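Local coordinates for protein hydrogenase-specific maturation endopeptidase (Thermococcus kodakarensis, PDB 5IJA) that probably acts as an endopeptidase that removes the C-terminal extension of a [NiFe] hydrogenase large-subunit precursor during maturation of the enzyme, at residues Val54-Ile59 with Glu141-Leu146; Ile115-Lys120 with Gln137-Ile142. All blocks are in the same frame, centred on the assembly; numbering follows the deposited sequence.

Interaction 1 (Val54-Ile59 with Glu141-Leu146)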
# COMPACT_ATOMS: atom_id res chain seq x y z
N VAL A 54 -0.09 -7.25 2.05
CA VAL A 54 -0.27 -6.53 0.81
C VAL A 54 -0.32 -5.04 1.10
O VAL A 54 -1.27 -4.56 1.70
CB VAL A 54 -1.56 -6.95 0.12
CG1 VAL A 54 -1.79 -6.09 -1.09
CG2 VAL A 54 -1.49 -8.44 -0.24
N ILE A 55 0.71 -4.31 0.67
CA ILE A 55 0.81 -2.87 0.92
C ILE A 55 0.24 -2.12 -0.27
O ILE A 55 0.57 -2.42 -1.40
CB ILE A 55 2.27 -2.47 1.17
CG1 ILE A 55 2.75 -3.14 2.45
CG2 ILE A 55 2.44 -0.96 1.28
CD1 ILE A 55 4.25 -3.17 2.54
N ILE A 56 -0.64 -1.17 -0.02
CA ILE A 56 -1.22 -0.38 -1.08
C ILE A 56 -0.93 1.08 -0.82
O ILE A 56 -1.20 1.58 0.22
CB ILE A 56 -2.74 -0.58 -1.23
CG1 ILE A 56 -3.11 -2.05 -1.27
CG2 ILE A 56 -3.23 0.06 -2.50
CD1 ILE A 56 -4.55 -2.30 -1.58
N ASP A 57 -0.36 1.74 -1.81
CA ASP A 57 0.13 3.09 -1.66
C ASP A 57 -0.02 3.94 -2.91
O ASP A 57 0.02 3.45 -4.00
CB ASP A 57 1.59 3.04 -1.26
CG ASP A 57 2.10 4.34 -0.71
OD1 ASP A 57 1.33 5.25 -0.47
OD2 ASP A 57 3.31 4.45 -0.52
N ALA A 58 -0.16 5.24 -2.71
CA ALA A 58 -0.02 6.23 -3.78
C ALA A 58 1.45 6.44 -4.09
O ALA A 58 2.27 6.51 -3.18
CB ALA A 58 -0.67 7.54 -3.37
N ILE A 59 1.80 6.52 -5.38
CA ILE A 59 3.19 6.69 -5.78
C ILE A 59 3.35 7.75 -6.87
O ILE A 59 2.39 8.11 -7.53
CB ILE A 59 3.81 5.38 -6.30
CG1 ILE A 59 3.16 4.97 -7.63
CG2 ILE A 59 3.74 4.28 -5.24
CD1 ILE A 59 3.87 3.86 -8.36
N GLU A 141 -8.71 -4.95 -7.40
CA GLU A 141 -8.77 -6.23 -8.11
C GLU A 141 -7.53 -7.09 -7.87
O GLU A 141 -7.64 -8.30 -7.64
CB GLU A 141 -8.92 -6.01 -9.60
CG GLU A 141 -10.26 -5.48 -10.04
CD GLU A 141 -10.31 -5.30 -11.55
OE1 GLU A 141 -9.63 -6.09 -12.25
OE2 GLU A 141 -11.00 -4.37 -12.02
N ILE A 142 -6.36 -6.46 -7.94
CA ILE A 142 -5.11 -7.16 -7.66
C ILE A 142 -5.09 -7.68 -6.22
O ILE A 142 -4.74 -8.83 -5.98
CB ILE A 142 -3.89 -6.25 -7.91
CG1 ILE A 142 -3.86 -5.80 -9.37
CG2 ILE A 142 -2.59 -6.95 -7.54
CD1 ILE A 142 -2.74 -4.82 -9.71
N ALA A 143 -5.48 -6.84 -5.27
CA ALA A 143 -5.44 -7.23 -3.87
C ALA A 143 -6.40 -8.39 -3.55
O ALA A 143 -6.08 -9.25 -2.73
CB ALA A 143 -5.78 -6.03 -3.00
N GLU A 144 -7.57 -8.42 -4.19
CA GLU A 144 -8.53 -9.50 -3.93
C GLU A 144 -7.98 -10.84 -4.38
O GLU A 144 -8.18 -11.86 -3.73
CB GLU A 144 -9.88 -9.21 -4.61
CG GLU A 144 -10.63 -8.01 -4.03
CD GLU A 144 -12.14 -8.10 -4.19
OE1 GLU A 144 -12.77 -9.01 -3.59
OE2 GLU A 144 -12.71 -7.25 -4.91
N LYS A 145 -7.27 -10.83 -5.51
CA LYS A 145 -6.56 -12.01 -5.96
C LYS A 145 -5.49 -12.47 -4.96
O LYS A 145 -5.35 -13.66 -4.71
CB LYS A 145 -5.94 -11.77 -7.34
CG LYS A 145 -6.98 -11.37 -8.37
CD LYS A 145 -6.41 -10.99 -9.73
CE LYS A 145 -7.56 -10.82 -10.72
NZ LYS A 145 -7.22 -9.97 -11.89
N LEU A 146 -4.76 -11.53 -4.37
CA LEU A 146 -3.69 -11.90 -3.45
C LEU A 146 -4.25 -12.41 -2.13
O LEU A 146 -3.57 -13.13 -1.39
CB LEU A 146 -2.75 -10.70 -3.21
CG LEU A 146 -2.06 -10.16 -4.46
CD1 LEU A 146 -1.20 -8.94 -4.13
CD2 LEU A 146 -1.21 -11.25 -5.08
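Val54 and Ala143 bring their CA atoms to 7.0 Å where segment 54-59 and segment 141-146 run nearly antiparallel, at 172°, with axes 10.0 Å apart. This is the helix-on-sheet layer of an alpha/beta sandwich: strand 52-59 is the middle strand of the five-stranded mixed sheet, and the last turns of helix 130-146 lie against one of its faces. Val54 and Ile56 both direct their CB toward the helix, which answers with Ala143 and, one turn later, Leu146. The two methyl branches of Val54 divide the work. With CG1 anti to the backbone N (chi1 174°), Val54 CG2 falls beside that N and faces Leu146, touching both its CB and its CD1, while Val54 CG1 lies more loosely, 4.4 Å from Ala143 CB. Leu146 is extended through chi2 (177°), which carries CD1 on from the helix toward the sheet, and the Val54 and Leu146 side chains meet at a slant. Ile56 reaches the helix by the end of its longer branch alone, its CD1 lying 4.2 Å from Ala143 CB. The Ala143 methyl thus has a Val54 branch and an Ile56 tip as neighbours. Helix 18-28 closes in on the same place, with Leu26 touching both Ile56 and Ala143 and Ala22 touching Ile56. No hydrogen bond crosses between the segments; 140 Å² is buried, and the contacts within 4.5 Å are all between apolar side chains. Polar ties lie at the margin: Glu144 forms a salt bridge with Lys29 and a hydrogen bond with Tyr31, and the carbonyl O of Leu146 takes a bond from Arg52. The shortest approaches belong to a single methyl: Val54 CG2 is 3.9 Å from Leu146 CB and equally far from Leu146 CD1.

Interaction 2 (Ile115-Lys120 with Gln137-Ile142)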
# COMPACT_ATOMS: atom_id res chain seq x y z
N ILE A 115 1.47 -2.71 -3.96
CA ILE A 115 0.64 -2.20 -5.04
C ILE A 115 0.73 -0.69 -5.01
O ILE A 115 0.37 -0.06 -4.00
CB ILE A 115 -0.82 -2.64 -4.88
CG1 ILE A 115 -0.89 -4.16 -4.75
CG2 ILE A 115 -1.64 -2.14 -6.08
CD1 ILE A 115 -2.32 -4.68 -4.43
N GLY A 116 1.24 -0.11 -6.09
CA GLY A 116 1.39 1.33 -6.18
C GLY A 116 0.43 1.94 -7.19
O GLY A 116 0.31 1.45 -8.31
N ILE A 117 -0.24 3.01 -6.79
CA ILE A 117 -1.20 3.69 -7.66
C ILE A 117 -0.63 5.04 -8.04
O ILE A 117 -0.42 5.90 -7.18
CB ILE A 117 -2.56 3.87 -6.97
CG1 ILE A 117 -3.12 2.52 -6.53
CG2 ILE A 117 -3.55 4.59 -7.90
CD1 ILE A 117 -4.22 2.63 -5.48
N VAL A 118 -0.36 5.22 -9.33
CA VAL A 118 0.36 6.42 -9.78
C VAL A 118 -0.55 7.64 -9.71
O VAL A 118 -1.57 7.73 -10.39
CB VAL A 118 0.92 6.25 -11.21
CG1 VAL A 118 1.56 7.55 -11.68
CG2 VAL A 118 1.93 5.13 -11.26
N ALA A 119 -0.16 8.58 -8.85
CA ALA A 119 -0.94 9.76 -8.59
C ALA A 119 -0.83 10.78 -9.72
O ALA A 119 0.09 10.73 -10.54
CB ALA A 119 -0.50 10.39 -7.28
N LYS A 120 -1.77 11.72 -9.75
CA LYS A 120 -1.75 12.81 -10.71
C LYS A 120 -1.67 14.15 -9.97
O LYS A 120 -0.76 14.95 -10.20
CB LYS A 120 -2.98 12.77 -11.60
CG LYS A 120 -3.10 13.95 -12.54
CD LYS A 120 -4.50 14.06 -13.11
CE LYS A 120 -4.54 15.00 -14.30
NZ LYS A 120 -5.94 15.39 -14.62
N GLN A 137 -9.66 1.08 -8.57
CA GLN A 137 -10.40 -0.10 -8.97
C GLN A 137 -9.47 -1.26 -9.33
O GLN A 137 -9.68 -2.40 -8.88
CB GLN A 137 -11.32 0.24 -10.15
CG GLN A 137 -12.43 1.21 -9.75
CD GLN A 137 -13.33 0.64 -8.67
OE1 GLN A 137 -13.74 -0.52 -8.74
NE2 GLN A 137 -13.61 1.43 -7.64
N LYS A 138 -8.43 -0.98 -10.09
CA LYS A 138 -7.53 -2.08 -10.47
C LYS A 138 -6.65 -2.52 -9.29
O LYS A 138 -6.31 -3.69 -9.19
CB LYS A 138 -6.67 -1.71 -11.67
CG LYS A 138 -6.31 -2.96 -12.47
CD LYS A 138 -6.18 -2.71 -13.97
CE LYS A 138 -6.14 -4.05 -14.73
NZ LYS A 138 -5.43 -3.99 -16.04
N ALA A 139 -6.28 -1.58 -8.41
CA ALA A 139 -5.55 -1.95 -7.21
C ALA A 139 -6.38 -2.90 -6.35
O ALA A 139 -5.86 -3.88 -5.79
CB ALA A 139 -5.17 -0.71 -6.40
N VAL A 140 -7.68 -2.62 -6.24
CA VAL A 140 -8.58 -3.47 -5.46
C VAL A 140 -8.66 -4.88 -6.07
O VAL A 140 -8.66 -5.88 -5.34
CB VAL A 140 -9.98 -2.84 -5.35
CG1 VAL A 140 -11.00 -3.84 -4.76
CG2 VAL A 140 -9.90 -1.61 -4.49
N GLU A 141 -8.71 -4.95 -7.40
CA GLU A 141 -8.77 -6.23 -8.11
C GLU A 141 -7.53 -7.09 -7.87
O GLU A 141 -7.64 -8.30 -7.64
CB GLU A 141 -8.92 -6.01 -9.60
CG GLU A 141 -10.26 -5.48 -10.04
CD GLU A 141 -10.31 -5.30 -11.55
OE1 GLU A 141 -9.63 -6.09 -12.25
OE2 GLU A 141 -11.00 -4.37 -12.02
N ILE A 142 -6.36 -6.46 -7.94
CA ILE A 142 -5.11 -7.16 -7.66
C ILE A 142 -5.09 -7.68 -6.22
O ILE A 142 -4.74 -8.83 -5.98
CB ILE A 142 -3.89 -6.25 -7.91
CG1 ILE A 142 -3.86 -5.80 -9.37
CG2 ILE A 142 -2.59 -6.95 -7.54
CD1 ILE A 142 -2.74 -4.82 -9.71
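Ile115 sits across from Ala139, their CA atoms 6.6 Å apart, where the end of strand 111-118 meets the middle of helix 130-146. The segments run antiparallel (171°) with axes 9.0 Å apart, as expected of a beta-alpha unit in which the chain leaves the strand, loops out and returns as a helix over the sheet. From its CB, which points toward the helix, Ile115 forks. Ile115 CG2, the short branch, rests 3.8 Å from Ala139 CB and is near Ala139 CA as well. The long branch starts at CG1, placed beside the backbone N (chi1 -54°), and runs on extended to CD1. At that tip Ile115 CD1 meets Ile142 CG2 at 3.9 Å and also brushes the carbonyl O of Ala139, Ile115 and Ile142 lying alongside with their chains running opposite ways. Ile117, two residues further along the strand, approaches the Ala139 methyl from another side, roughly at right angles to Ile115 CG2: its CD1 is 3.6 Å from Ala139 CB, with CG1 close behind. Shortening Ile115 to an alanine would probably open a gap beside Ala139 and leave Ile142 CG2 without its mate from the strand. Val69 of the neighbouring antiparallel strand 69-73 touches both Ile115 and Ile142, extending the apolar patch. With no hydrogen bond or charge across the segments, the 179 Å² buried here implies a hold that depends on complementary shape and the exclusion of water.

In the fold
Interactions 1 and 2 are centred 7 Å apart and use successive turns of helix 130-146, which runs nearly antiparallel to strands 52-59 and 111-118, parallel neighbours in the sheet, over one face of it. Along the chain the strands come first, 52-59 then 111-118, and the helix follows both; segment 137-142 serves the later strand, segment 141-146 the earlier one, with Glu141 and Ile142 common to the two ranges. The strands are joined directly: Ile55 O with Ile115 N, and Asp57 O with Ile117 N, are probable hydrogen bonds, and Val54 CG1 packs on Ile115 CD1. Together the contacts anchor the C-terminal helix to the centre of the sheet, beside helix 18-28.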